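Local coordinates for protein charybdin (Charybdis maritima, PDB 2B7U) that belongs to the ribosome-inactivating protein family of plants, at residues V45-Y49 and R75-V79; K211-C217 and D248-C254. One frame throughout, in Å; residues are numbered along the deposited sequence. Where two conformers were deposited one is given.

Interaction 1: residues V45-Y49 and R75-V79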
loop_
_atom_site.group_PDB
_atom_site.type_symbol
_atom_site.label_atom_id
_atom_site.label_comp_id
_atom_site.label_asym_id
_atom_site.label_seq_id
_atom_site.Cartn_x
_atom_site.Cartn_y
_atom_site.Cartn_z
ATOM N N VAL A 45 -6.757 11.682 -4.556
ATOM C CA VAL A 45 -5.439 11.819 -5.170
ATOM C C VAL A 45 -4.419 12.136 -4.056
ATOM O O VAL A 45 -4.630 13.013 -3.234
ATOM C CB VAL A 45 -5.440 12.892 -6.250
ATOM C CG1 VAL A 45 -4.089 12.970 -6.945
ATOM C CG2 VAL A 45 -6.566 12.616 -7.273
ATOM N N LEU A 46 -3.314 11.415 -4.065
ATOM C CA LEU A 46 -2.262 11.559 -3.051
ATOM C C LEU A 46 -1.467 12.837 -3.289
ATOM O O LEU A 46 -1.425 13.376 -4.414
ATOM C CB LEU A 46 -1.331 10.365 -3.104
ATOM C CG LEU A 46 -1.996 9.056 -2.683
ATOM C CD1 LEU A 46 -1.143 7.863 -3.043
ATOM C CD2 LEU A 46 -2.322 9.023 -1.220
ATOM N N PRO A 47 -0.798 13.316 -2.232
ATOM C CA PRO A 47 0.069 14.470 -2.417
ATOM C C PRO A 47 1.187 14.217 -3.404
ATOM O O PRO A 47 1.584 13.089 -3.573
ATOM C CB PRO A 47 0.666 14.718 -1.035
ATOM C CG PRO A 47 0.224 13.649 -0.160
ATOM C CD PRO A 47 -0.788 12.791 -0.861
ATOM N N LEU A 48 1.608 15.280 -4.078
ATOM C CA LEU A 48 2.881 15.404 -4.804
ATOM C C LEU A 48 3.011 16.713 -5.598
ATOM O O LEU A 48 3.196 16.761 -6.834
ATOM C CB LEU A 48 3.331 14.173 -5.577
ATOM C CG LEU A 48 4.156 13.162 -4.798
ATOM C CD1 LEU A 48 5.298 12.560 -5.553
ATOM C CD2 LEU A 48 4.669 13.783 -3.470
ATOM N N TYR A 49 2.909 17.767 -4.793
ATOM C CA TYR A 49 3.412 19.111 -5.069
ATOM C C TYR A 49 4.746 19.217 -4.301
ATOM O O TYR A 49 5.766 19.674 -4.843
ATOM C CB TYR A 49 2.402 20.178 -4.600
ATOM C CG TYR A 49 1.549 19.756 -3.408
ATOM C CD1 TYR A 49 0.450 18.901 -3.573
ATOM C CD2 TYR A 49 1.853 20.188 -2.119
ATOM C CE1 TYR A 49 -0.320 18.492 -2.494
ATOM C CE2 TYR A 49 1.085 19.788 -1.025
ATOM C CZ TYR A 49 -0.001 18.945 -1.218
ATOM O OH TYR A 49 -0.758 18.566 -0.123
ATOM N N ARG A 75 3.321 8.634 2.462
ATOM C CA ARG A 75 1.988 9.152 2.198
ATOM C C ARG A 75 1.784 9.434 0.727
ATOM O O ARG A 75 0.639 9.496 0.274
ATOM C CB ARG A 75 1.698 10.399 3.029
ATOM C CG ARG A 75 0.252 10.760 2.956
ATOM C CD ARG A 75 -0.123 11.988 3.739
ATOM N NE ARG A 75 -1.444 12.461 3.332
ATOM C CZ ARG A 75 -2.072 13.469 3.921
ATOM N NH1 ARG A 75 -3.270 13.850 3.483
ATOM N NH2 ARG A 75 -1.517 14.077 4.966
ATOM N N ASP A 76 2.870 9.601 -0.013
ATOM C CA ASP A 76 2.758 9.933 -1.429
ATOM C C ASP A 76 2.704 8.712 -2.341
ATOM O O ASP A 76 2.079 8.750 -3.382
ATOM C CB ASP A 76 3.847 10.935 -1.857
ATOM C CG ASP A 76 5.251 10.461 -1.548
ATOM O OD1 ASP A 76 5.428 9.456 -0.813
ATOM O OD2 ASP A 76 6.184 11.142 -2.011
ATOM N N ASP A 77 3.351 7.617 -1.976
ATOM C CA ASP A 77 3.300 6.423 -2.816
ATOM C C ASP A 77 2.830 5.147 -2.122
ATOM O O ASP A 77 2.774 4.108 -2.766
ATOM C CB ASP A 77 4.637 6.228 -3.545
ATOM C CG ASP A 77 5.770 5.899 -2.627
ATOM O OD1 ASP A 77 6.929 5.775 -3.108
ATOM O OD2 ASP A 77 5.540 5.749 -1.415
ATOM N N LEU A 78 2.445 5.244 -0.851
ATOM C CA LEU A 78 1.943 4.137 -0.053
ATOM C C LEU A 78 2.920 2.966 0.097
ATOM O O LEU A 78 2.526 1.838 0.383
ATOM C CB LEU A 78 0.575 3.663 -0.578
ATOM C CG LEU A 78 -0.506 4.734 -0.521
ATOM C CD1 LEU A 78 -1.870 4.156 -0.961
ATOM C CD2 LEU A 78 -0.613 5.388 0.825
ATOM N N VAL A 79 4.207 3.264 -0.004
ATOM C CA VAL A 79 5.237 2.270 0.166
ATOM C C VAL A 79 5.599 2.147 1.659
ATOM O O VAL A 79 5.809 3.132 2.366
ATOM C CB VAL A 79 6.477 2.620 -0.667
ATOM C CG1 VAL A 79 7.635 1.713 -0.359
ATOM C CG2 VAL A 79 6.158 2.529 -2.160
HETATM O O HOH W 1 1.617 10.801 -5.171
#
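No direct hydrogen bond joins these two loops; a single water does the polar work. Water 1 donates to Pro-47 O and to Asp-76 O, at 2.8 Å each, so two backbone carbonyls that cannot pair with each other are bridged. The rest is packing. Leu-46 points toward the other loop. Leu-46 CD2 lies 3.4 Å from Arg-75 O, Leu-46 CD1 lies 3.4 Å from Asp-76 O, and Leu-46 CD1 also meets Leu-78 CG at 4.1 Å. Pro-47 CG rests 4.0 Å from Arg-75 NE. Leu-48 CD2 comes within 3.4 Å of Asp-76 CB. Within 75-79, Asp-77 OD2 accepts from Val-79 N at 3.2 Å, an Asx turn. Leu-78 has left-handed helical backbone angles, as a tight reversal allows. Its side chain also packs on helix 151-170, while Leu-46 reaches Trp-202 of helix 202-214. The segment 75-79 is the hairpin turn between antiparallel strands 67-74 and 80-84 of the mixed sheet in this ribosome-inactivating protein fold.

Interaction 2: residues K211-C217 and D248-C254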
loop_
_atom_site.group_PDB
_atom_site.type_symbol
_atom_site.label_atom_id
_atom_site.label_comp_id
_atom_site.label_asym_id
_atom_site.label_seq_id
_atom_site.Cartn_x
_atom_site.Cartn_y
_atom_site.Cartn_z
ATOM N N LYS A 211 -2.752 12.201 -16.291
ATOM C CA LYS A 211 -2.305 12.857 -17.526
ATOM C C LYS A 211 -3.497 13.034 -18.461
ATOM O O LYS A 211 -3.601 14.076 -19.157
ATOM C CB LYS A 211 -1.114 12.111 -18.168
ATOM C CG LYS A 211 -0.299 12.995 -19.093
ATOM C CD LYS A 211 0.585 13.970 -18.382
ATOM C CE LYS A 211 1.392 14.782 -19.387
ATOM N NZ LYS A 211 2.239 15.790 -18.730
ATOM N N SER A 212 -4.418 12.065 -18.512
ATOM C CA SER A 212 -5.637 12.203 -19.307
ATOM C C SER A 212 -6.464 13.410 -18.843
ATOM O O SER A 212 -6.996 14.158 -19.676
ATOM C CB SER A 212 -6.493 10.945 -19.251
ATOM O OG SER A 212 -5.868 9.920 -19.999
ATOM N N ASN A 213 -6.571 13.612 -17.535
ATOM C CA ASN A 213 -7.360 14.723 -16.989
ATOM C C ASN A 213 -6.714 16.073 -17.265
ATOM O O ASN A 213 -7.409 17.064 -17.438
ATOM C CB ASN A 213 -7.559 14.522 -15.485
ATOM C CG ASN A 213 -8.625 15.449 -14.872
ATOM O OD1 ASN A 213 -9.780 15.409 -15.249
ATOM N ND2 ASN A 213 -8.234 16.214 -13.870
ATOM N N ALA A 214 -5.386 16.078 -17.314
ATOM C CA ALA A 214 -4.620 17.338 -17.400
ATOM C C ALA A 214 -4.316 17.785 -18.789
ATOM O O ALA A 214 -4.221 18.992 -19.027
ATOM C CB ALA A 214 -3.296 17.181 -16.693
ATOM N N ASP A 215 -4.039 16.827 -19.670
ATOM C CA ASP A 215 -3.309 17.105 -20.934
ATOM C C ASP A 215 -4.152 16.677 -22.127
ATOM O O ASP A 215 -4.264 15.492 -22.431
ATOM C CB ASP A 215 -1.955 16.366 -20.917
ATOM C CG ASP A 215 -1.079 16.659 -22.118
ATOM O OD1 ASP A 215 -1.542 17.342 -23.060
ATOM O OD2 ASP A 215 0.096 16.186 -22.147
ATOM N N PRO A 216 -4.756 17.653 -22.851
ATOM C CA PRO A 216 -5.605 17.322 -23.963
ATOM C C PRO A 216 -4.919 16.569 -25.112
ATOM O O PRO A 216 -5.603 15.916 -25.904
ATOM C CB PRO A 216 -6.091 18.687 -24.467
ATOM C CG PRO A 216 -5.882 19.606 -23.383
ATOM C CD PRO A 216 -4.694 19.106 -22.617
ATOM N N CYS A 217 -3.588 16.663 -25.172
ATOM C CA CYS A 217 -2.796 15.990 -26.184
ATOM C C CYS A 217 -2.375 14.581 -25.809
ATOM O O CYS A 217 -1.820 13.870 -26.646
ATOM C CB CYS A 217 -1.563 16.821 -26.503
ATOM S SG CYS A 217 -2.044 18.451 -27.254
ATOM N N ASP A 248 5.337 14.799 -13.169
ATOM C CA ASP A 248 5.138 14.911 -14.622
ATOM C C ASP A 248 3.684 15.190 -15.007
ATOM O O ASP A 248 3.429 15.733 -16.074
ATOM C CB ASP A 248 5.597 13.658 -15.358
ATOM C CG ASP A 248 7.125 13.465 -15.352
ATOM O OD1 ASP A 248 7.555 12.404 -15.870
ATOM O OD2 ASP A 248 7.881 14.337 -14.860
ATOM N N THR A 249 2.727 14.841 -14.152
ATOM C CA THR A 249 1.313 15.096 -14.456
ATOM C C THR A 249 0.961 16.584 -14.403
ATOM O O THR A 249 -0.120 16.993 -14.918
ATOM C CB THR A 249 0.381 14.290 -13.530
ATOM O OG1 THR A 249 0.574 14.718 -12.181
ATOM C CG2 THR A 249 0.649 12.800 -13.649
ATOM N N ARG A 250 1.856 17.383 -13.817
ATOM C CA ARG A 250 1.669 18.831 -13.651
ATOM C C ARG A 250 2.540 19.605 -14.641
ATOM O O ARG A 250 2.540 20.849 -14.609
ATOM C CB ARG A 250 2.032 19.259 -12.229
ATOM C CG ARG A 250 1.800 18.207 -11.178
ATOM C CD ARG A 250 0.688 18.534 -10.262
ATOM N NE ARG A 250 1.022 19.703 -9.480
ATOM C CZ ARG A 250 0.459 20.060 -8.330
ATOM N NH1 ARG A 250 -0.471 19.331 -7.749
ATOM N NH2 ARG A 250 0.855 21.174 -7.754
ATOM N N SER A 251 3.318 18.904 -15.469
ATOM C CA SER A 251 4.101 19.569 -16.528
ATOM C C SER A 251 3.113 20.276 -17.467
ATOM O O SER A 251 1.959 19.866 -17.612
ATOM C CB SER A 251 4.982 18.584 -17.329
ATOM O OG SER A 251 6.185 18.183 -16.640
ATOM N N PRO A 252 3.554 21.359 -18.104
ATOM C CA PRO A 252 2.634 21.970 -19.042
ATOM C C PRO A 252 2.155 20.978 -20.106
ATOM O O PRO A 252 2.946 20.194 -20.626
ATOM C CB PRO A 252 3.460 23.084 -19.686
ATOM C CG PRO A 252 4.633 23.260 -18.862
ATOM C CD PRO A 252 4.831 22.084 -17.991
ATOM N N PRO A 253 0.855 20.960 -20.388
ATOM C CA PRO A 253 0.286 20.078 -21.409
ATOM C C PRO A 253 0.712 20.384 -22.838
ATOM O O PRO A 253 1.268 21.450 -23.122
ATOM C CB PRO A 253 -1.227 20.290 -21.256
ATOM C CG PRO A 253 -1.419 20.774 -19.926
ATOM C CD PRO A 253 -0.207 21.626 -19.613
ATOM N N CYS A 254 0.443 19.418 -23.713
ATOM C CA CYS A 254 0.683 19.547 -25.151
ATOM C C CYS A 254 2.106 19.980 -25.440
ATOM O O CYS A 254 2.360 20.838 -26.290
ATOM C CB CYS A 254 -0.347 20.457 -25.805
ATOM S SG CYS A 254 -1.991 19.791 -25.706
HETATM O O HOH W 2 0.341 17.497 -17.688
HETATM O O HOH W 3 3.341 17.469 -20.841
#
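Lys-211, in the last turn of its helix, makes the first link. The Lys-211 side chain, kinked at chi2 (p), runs past the backbone of Thr-249, with Lys-211 CD 4.1 Å from Thr-249 CA. Lys-211 NZ then donates to Asp-248 O at 2.9 Å. The same ammonium donates to two waters. Water 2, 2.8 Å from Lys-211 NZ, donates to Thr-249 O and Ser-251 O. Water 3, 2.9 Å from Lys-211 NZ, donates to Pro-252 O. One lysine thus gathers four carbonyls of the tail, directly or through water. Ala-214 follows, with CB 3.6 Å from Thr-249 O; its own O lies 3.4 Å from Pro-253 CG. Asp-215 is the first residue to leave helical angles. Asp-215 OD1 accepts from Cys-217 N at 3.0 Å, forming an Asx turn, and from Cys-254 N at 2.9 Å. A single carboxylate oxygen therefore holds both cysteine backbones. Pro-216 CD packs 3.9 Å from Pro-253 CB. Cys-217 closes the contact with a disulfide, SG to SG of Cys-254 at 2.0 Å, with chi3 of 93°, near the relaxed value. This covalent link fastens the C-terminal tail at the protein surface. Thr-249 OG1 turns instead to His-246 O, and its side chain packs on Phe-207 and Leu-210. The 3-10 segment that ends at 250 is thereby seated against helix 202-214, and the tail beyond it passes the C-terminal end of that helix, well after helix 233-237.

From the N terminus, the chain passes strand 43-45 and enters segment 45-49. It then forms strands 56-64 and 67-74 before 75-79 meets that segment, so interaction 1 closes a loop made largely of strand. Interaction 2 opens much later, at the end of helix 202-214. It closes after the small hairpin 223-225/228-230 and helix 233-237. The two loops follow in series, neither nested nor crossed. Interaction 1 is buried and ties the mixed sheet to the region after the small sheet 38-40/43-45. Interaction 2 fixes the tail at the surface. Their centres are about 18 Å apart, yet Tyr-49 CB packs 3.7 Å from Arg-250 NH2.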